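Local coordinates for protein isochorismatase hydrolase (Alkaliphilus metalliredigens, PDB 3HB7) that is a member of the isochorismatase family and probably acts as a hydrolase, at residues M15-V20 and W81-P87; D112-K116 and A143-K147. All blocks are in the same frame, centred on the assembly; numbering follows the deposited sequence.

Contact 1 and contact 2 lie on opposite sides of the centre of the chain, their centres 26 Å apart and their nearest atoms about 13 Å apart. They come in series along the sequence. Contact 1 joins the loop that follows strand 8-13 to the loop between strands 53-60 and 96-100. Contact 2 joins helix 111-117 to the turn between helix 133-143 and strand 147-151. All these strands belong to one parallel sheet, in the order 96-100, 53-60, 8-13, 122-126, 147-151, 175-177. Contact 1 is mostly buried, whereas contact 2 is a smaller surface contact. The two thus hold separate parts of the same fold.

Contact 1: residues M15-V20 and W81-P87; sequences MLNDFV and WGSDFIP
The carbonyl oxygen of W81 is gripped by two N-H groups, N17 ND2 from across the contact and D84 N from its own turn. They reach it from opposite faces of the carbonyl plane. The bond from N17 ND2 to W81 O is 3.0 Å long and bent, with 141° at the hydrogen. N17 CG stands anti to its carbonyl carbon (chi1 -75°), which lays the side chain over one face of the W81 indole. There N17 CB sits 3.4 Å from the centroid of the six-membered ring, a CH-pi contact. The amide lies 26° from the indole plane, and ND2 lies above the ring near NE1, to which it makes no hydrogen bond. At the other end of the amide, N17 OD1 lies 3.3 Å from I86 CG2.

Backbone bonds join the loop after strand 8-13 to the loop between strands 53-60 and 96-100, in the parallel-sheet fold of the isochorismatase-like domain. N17 N donates to D84 O at 2.9 Å. D18 N donates to G82 O at 3.1 Å. I86 N makes a weak bond to M15 O, and L16 and F85 form a single beta bridge. The D18 carboxylate packs on the backbone of G82, with OD2 3.1 Å from G82 CA.

Apolar groups fill in around this. L16 CD2 lies 3.7 Å from F85 CD1, the two side chains running side by side, and both touch Q59 of strand 53-60. V20 crosses I86 at about a right angle. I86 also touches I35, and M15, a selenomethionine, touches L38, both on helix 35-47. S83 OG bonds to E60 O and D84 OD2 to Y90 OH. With its backbone N-H on D84 O and its side-chain amide on W81 O, N17 fixes the 15-20 loop against the 81-87 turn.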
loop_
_atom_site.group_PDB
_atom_site.type_symbol
_atom_site.label_atom_id
_atom_site.label_comp_id
_atom_site.label_asym_id
_atom_site.label_seq_id
_atom_site.Cartn_x
_atom_site.Cartn_y
_atom_site.Cartn_z
HETATM N N MSE E 15 -35.366 5.895 -21.051
HETATM C CA MSE E 15 -34.843 5.016 -22.051
HETATM C C MSE E 15 -34.768 5.835 -23.297
HETATM O O MSE E 15 -35.635 5.797 -24.116
HETATM C CB MSE E 15 -35.770 3.842 -22.237
HETATM C CG MSE E 15 -35.946 2.983 -20.989
HETATM SE SE MSE E 15 -34.415 2.128 -20.304
HETATM C CE MSE E 15 -34.142 0.912 -21.716
ATOM N N LEU E 16 -33.684 6.576 -23.411
ATOM C CA LEU E 16 -33.508 7.621 -24.383
ATOM C C LEU E 16 -32.292 7.409 -25.256
ATOM O O LEU E 16 -31.441 6.632 -24.947
ATOM C CB LEU E 16 -33.379 8.960 -23.693
ATOM C CG LEU E 16 -34.302 9.307 -22.551
ATOM C CD1 LEU E 16 -33.955 10.670 -22.021
ATOM C CD2 LEU E 16 -35.688 9.285 -23.018
ATOM N N ASN E 17 -32.242 8.138 -26.352
ATOM C CA ASN E 17 -31.265 7.939 -27.387
ATOM C C ASN E 17 -29.891 8.181 -26.851
ATOM O O ASN E 17 -28.952 7.511 -27.227
ATOM C CB ASN E 17 -31.555 8.808 -28.606
ATOM C CG ASN E 17 -32.702 8.293 -29.426
ATOM O OD1 ASN E 17 -33.081 7.160 -29.327
ATOM N ND2 ASN E 17 -33.275 9.146 -30.219
ATOM N N ASP E 18 -29.780 9.164 -25.978
ATOM C CA ASP E 18 -28.525 9.498 -25.342
ATOM C C ASP E 18 -27.966 8.439 -24.430
ATOM O O ASP E 18 -26.783 8.312 -24.295
ATOM C CB ASP E 18 -28.641 10.796 -24.587
ATOM C CG ASP E 18 -28.272 11.966 -25.415
ATOM O OD1 ASP E 18 -27.595 11.771 -26.404
ATOM O OD2 ASP E 18 -28.649 13.084 -25.091
ATOM N N PHE E 19 -28.827 7.733 -23.732
ATOM C CA PHE E 19 -28.366 6.822 -22.723
ATOM C C PHE E 19 -28.414 5.362 -23.077
ATOM O O PHE E 19 -27.754 4.565 -22.452
ATOM C CB PHE E 19 -29.155 7.016 -21.441
ATOM C CG PHE E 19 -29.257 8.421 -21.002
ATOM C CD1 PHE E 19 -28.153 9.199 -20.903
ATOM C CD2 PHE E 19 -30.464 8.961 -20.688
ATOM C CE1 PHE E 19 -28.255 10.464 -20.497
ATOM C CE2 PHE E 19 -30.558 10.227 -20.293
ATOM C CZ PHE E 19 -29.456 10.978 -20.198
ATOM N N VAL E 20 -29.233 4.998 -24.039
ATOM C CA VAL E 20 -29.422 3.592 -24.316
ATOM C C VAL E 20 -28.825 3.195 -25.629
ATOM O O VAL E 20 -29.074 3.806 -26.643
ATOM C CB VAL E 20 -30.880 3.189 -24.302
ATOM C CG1 VAL E 20 -31.007 1.718 -24.223
ATOM C CG2 VAL E 20 -31.558 3.802 -23.158
ATOM N N TRP E 81 -32.279 15.039 -30.320
ATOM C CA TRP E 81 -32.380 13.630 -30.594
ATOM C C TRP E 81 -32.054 12.817 -29.355
ATOM O O TRP E 81 -32.649 11.802 -29.098
ATOM C CB TRP E 81 -31.442 13.259 -31.756
ATOM C CG TRP E 81 -31.345 11.806 -32.011
ATOM C CD1 TRP E 81 -32.186 11.069 -32.743
ATOM C CD2 TRP E 81 -30.360 10.908 -31.513
ATOM N NE1 TRP E 81 -31.803 9.776 -32.748
ATOM C CE2 TRP E 81 -30.679 9.648 -31.993
ATOM C CE3 TRP E 81 -29.249 11.050 -30.705
ATOM C CZ2 TRP E 81 -29.934 8.538 -31.698
ATOM C CZ3 TRP E 81 -28.514 9.953 -30.417
ATOM C CH2 TRP E 81 -28.854 8.712 -30.908
ATOM N N GLY E 82 -31.098 13.286 -28.584
ATOM C CA GLY E 82 -30.668 12.577 -27.401
ATOM C C GLY E 82 -31.760 12.434 -26.381
ATOM O O GLY E 82 -31.853 11.438 -25.719
ATOM N N SER E 83 -32.589 13.455 -26.282
ATOM C CA SER E 83 -33.724 13.475 -25.382
ATOM C C SER E 83 -34.791 12.470 -25.705
ATOM O O SER E 83 -35.503 12.035 -24.841
ATOM C CB SER E 83 -34.327 14.861 -25.321
ATOM O OG SER E 83 -34.955 15.069 -24.097
ATOM N N ASP E 84 -34.909 12.127 -26.977
ATOM C CA ASP E 84 -35.996 11.283 -27.454
ATOM C C ASP E 84 -35.909 9.840 -27.070
ATOM O O ASP E 84 -34.857 9.320 -26.833
ATOM C CB ASP E 84 -36.161 11.399 -28.958
ATOM C CG ASP E 84 -37.600 11.414 -29.376
ATOM O OD1 ASP E 84 -38.452 11.722 -28.543
ATOM O OD2 ASP E 84 -37.889 11.120 -30.536
ATOM N N PHE E 85 -37.056 9.202 -27.014
ATOM C CA PHE E 85 -37.119 7.803 -26.706
ATOM C C PHE E 85 -36.488 6.984 -27.818
ATOM O O PHE E 85 -36.508 7.358 -28.962
ATOM C CB PHE E 85 -38.552 7.391 -26.424
ATOM C CG PHE E 85 -39.211 8.236 -25.398
ATOM C CD1 PHE E 85 -39.032 7.995 -24.081
ATOM C CD2 PHE E 85 -39.970 9.301 -25.757
ATOM C CE1 PHE E 85 -39.600 8.789 -23.160
ATOM C CE2 PHE E 85 -40.531 10.083 -24.835
ATOM C CZ PHE E 85 -40.347 9.825 -23.541
ATOM N N ILE E 86 -35.882 5.881 -27.454
ATOM C CA ILE E 86 -35.381 4.980 -28.432
ATOM C C ILE E 86 -36.579 4.328 -29.064
ATOM O O ILE E 86 -37.578 4.112 -28.421
ATOM C CB ILE E 86 -34.485 3.954 -27.803
ATOM C CG1 ILE E 86 -35.207 3.281 -26.666
ATOM C CG2 ILE E 86 -33.259 4.604 -27.308
ATOM C CD1 ILE E 86 -34.578 2.063 -26.230
ATOM N N PRO E 87 -36.454 3.984 -30.325
ATOM C CA PRO E 87 -37.557 3.476 -31.114
ATOM C C PRO E 87 -38.104 2.228 -30.526
ATOM O O PRO E 87 -39.287 2.042 -30.538
ATOM C CB PRO E 87 -36.889 3.150 -32.422
ATOM C CG PRO E 87 -35.834 4.127 -32.528
ATOM C CD PRO E 87 -35.320 4.366 -31.168
#

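Contact 2: residues D112-K116 and A143-K147; sequences DLYLK and ANAYK
A Schellman motif ends helix 133-143, and Y146, whose N-H closes the motif, reaches across to helix 111-117. The phenol OH of Y146 donates to D112 OD1 at 2.5 Å, shorter than is usual, so the exact length is doubtful. OD1 comes in at the edge of the ring, near its plane, and the carboxylate is turned 68° from the ring. D112 CG stands anti to the backbone N (chi1 -173°), which carries the acid out from the helix to meet the hydroxyl.

In the motif, A145 has positive phi, and Y146 N and A145 N bond back to carbonyls of the last turn of helix 133-143. The chain then enters strand 147-151 of the parallel sheet, so the contact sits where one helix passes into the next strand. L115 comes up obliquely to the same ring: its CB is 3.7 Å from Y146 CZ, and its CD2 lies 3.8 Å from Y146 CE2. The N144 amide stacks loosely on the D112 carboxylate, the planes 17° apart and D112 OD1 3.9 Å from N144 CG. D112, L115 and N144 all touch F106, while the Y146 side chain also packs on V123 of strand 122-126.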
loop_
_atom_site.group_PDB
_atom_site.type_symbol
_atom_site.label_atom_id
_atom_site.label_comp_id
_atom_site.label_asym_id
_atom_site.label_seq_id
_atom_site.Cartn_x
_atom_site.Cartn_y
_atom_site.Cartn_z
ATOM N N ASP E 112 -47.632 13.648 -10.626
ATOM C CA ASP E 112 -48.554 13.383 -9.554
ATOM C C ASP E 112 -49.971 13.747 -9.953
ATOM O O ASP E 112 -50.886 13.027 -9.649
ATOM C CB ASP E 112 -48.153 14.137 -8.303
ATOM C CG ASP E 112 -48.965 13.771 -7.109
ATOM O OD1 ASP E 112 -49.162 12.600 -6.848
ATOM O OD2 ASP E 112 -49.406 14.660 -6.396
ATOM N N LEU E 113 -50.147 14.862 -10.634
ATOM C CA LEU E 113 -51.463 15.261 -11.043
ATOM C C LEU E 113 -52.072 14.249 -11.984
ATOM O O LEU E 113 -53.183 13.897 -11.828
ATOM C CB LEU E 113 -51.472 16.643 -11.683
ATOM C CG LEU E 113 -52.842 17.098 -12.169
ATOM C CD1 LEU E 113 -53.791 17.326 -11.062
ATOM C CD2 LEU E 113 -52.735 18.295 -12.996
ATOM N N TYR E 114 -51.315 13.753 -12.934
ATOM C CA TYR E 114 -51.821 12.768 -13.836
ATOM C C TYR E 114 -52.223 11.512 -13.102
ATOM O O TYR E 114 -53.242 10.948 -13.382
ATOM C CB TYR E 114 -50.781 12.435 -14.871
ATOM C CG TYR E 114 -51.118 11.270 -15.743
ATOM C CD1 TYR E 114 -51.730 11.451 -16.956
ATOM C CD2 TYR E 114 -50.800 10.000 -15.369
ATOM C CE1 TYR E 114 -52.031 10.403 -17.753
ATOM C CE2 TYR E 114 -51.093 8.947 -16.158
ATOM C CZ TYR E 114 -51.712 9.144 -17.356
ATOM O OH TYR E 114 -52.012 8.083 -18.160
ATOM N N LEU E 115 -51.421 11.089 -12.153
ATOM C CA LEU E 115 -51.718 9.929 -11.386
ATOM C C LEU E 115 -52.974 10.147 -10.596
ATOM O O LEU E 115 -53.766 9.271 -10.473
ATOM C CB LEU E 115 -50.581 9.624 -10.443
ATOM C CG LEU E 115 -49.425 8.733 -10.871
ATOM C CD1 LEU E 115 -49.318 8.563 -12.304
ATOM C CD2 LEU E 115 -48.148 9.237 -10.329
ATOM N N LYS E 116 -53.139 11.323 -10.035
ATOM C CA LYS E 116 -54.320 11.645 -9.285
ATOM C C LYS E 116 -55.553 11.629 -10.169
ATOM O O LYS E 116 -56.571 11.144 -9.780
ATOM C CB LYS E 116 -54.170 13.007 -8.639
ATOM C CG LYS E 116 -54.309 13.033 -7.145
ATOM C CD LYS E 116 -53.267 13.960 -6.508
ATOM C CE LYS E 116 -53.853 14.742 -5.345
ATOM N NZ LYS E 116 -52.909 15.655 -4.672
ATOM N N ALA E 143 -43.475 9.177 -1.205
ATOM C CA ALA E 143 -43.738 10.423 -0.524
ATOM C C ALA E 143 -45.146 10.946 -0.783
ATOM O O ALA E 143 -45.672 11.706 -0.024
ATOM C CB ALA E 143 -42.712 11.433 -0.862
ATOM N N ASN E 144 -45.735 10.516 -1.882
ATOM C CA ASN E 144 -47.073 10.883 -2.254
ATOM C C ASN E 144 -48.095 9.797 -1.970
ATOM O O ASN E 144 -49.162 9.823 -2.482
ATOM C CB ASN E 144 -47.136 11.314 -3.702
ATOM C CG ASN E 144 -46.604 12.699 -3.914
ATOM O OD1 ASN E 144 -47.089 13.645 -3.336
ATOM N ND2 ASN E 144 -45.598 12.822 -4.738
ATOM N N ALA E 145 -47.721 8.828 -1.171
ATOM C CA ALA E 145 -48.613 7.793 -0.700
ATOM C C ALA E 145 -49.001 6.752 -1.730
ATOM O O ALA E 145 -49.876 5.976 -1.499
ATOM C CB ALA E 145 -49.816 8.386 -0.087
ATOM N N TYR E 146 -48.347 6.746 -2.867
ATOM C CA TYR E 146 -48.541 5.718 -3.839
ATOM C C TYR E 146 -47.889 4.458 -3.347
ATOM O O TYR E 146 -47.024 4.506 -2.511
ATOM C CB TYR E 146 -47.947 6.127 -5.167
ATOM C CG TYR E 146 -48.616 7.313 -5.753
ATOM C CD1 TYR E 146 -49.961 7.318 -5.963
ATOM C CD2 TYR E 146 -47.926 8.439 -6.063
ATOM C CE1 TYR E 146 -50.582 8.396 -6.469
ATOM C CE2 TYR E 146 -48.543 9.506 -6.574
ATOM C CZ TYR E 146 -49.871 9.480 -6.771
ATOM O OH TYR E 146 -50.517 10.544 -7.268
ATOM N N LYS E 147 -48.308 3.333 -3.891
ATOM C CA LYS E 147 -47.698 2.060 -3.633
ATOM C C LYS E 147 -46.709 1.881 -4.724
ATOM O O LYS E 147 -46.990 2.224 -5.823
ATOM C CB LYS E 147 -48.732 0.961 -3.713
ATOM C CG LYS E 147 -49.365 0.655 -2.408
ATOM C CD LYS E 147 -50.785 0.281 -2.589
ATOM C CE LYS E 147 -50.908 -1.156 -2.966
ATOM N NZ LYS E 147 -52.188 -1.722 -2.530
#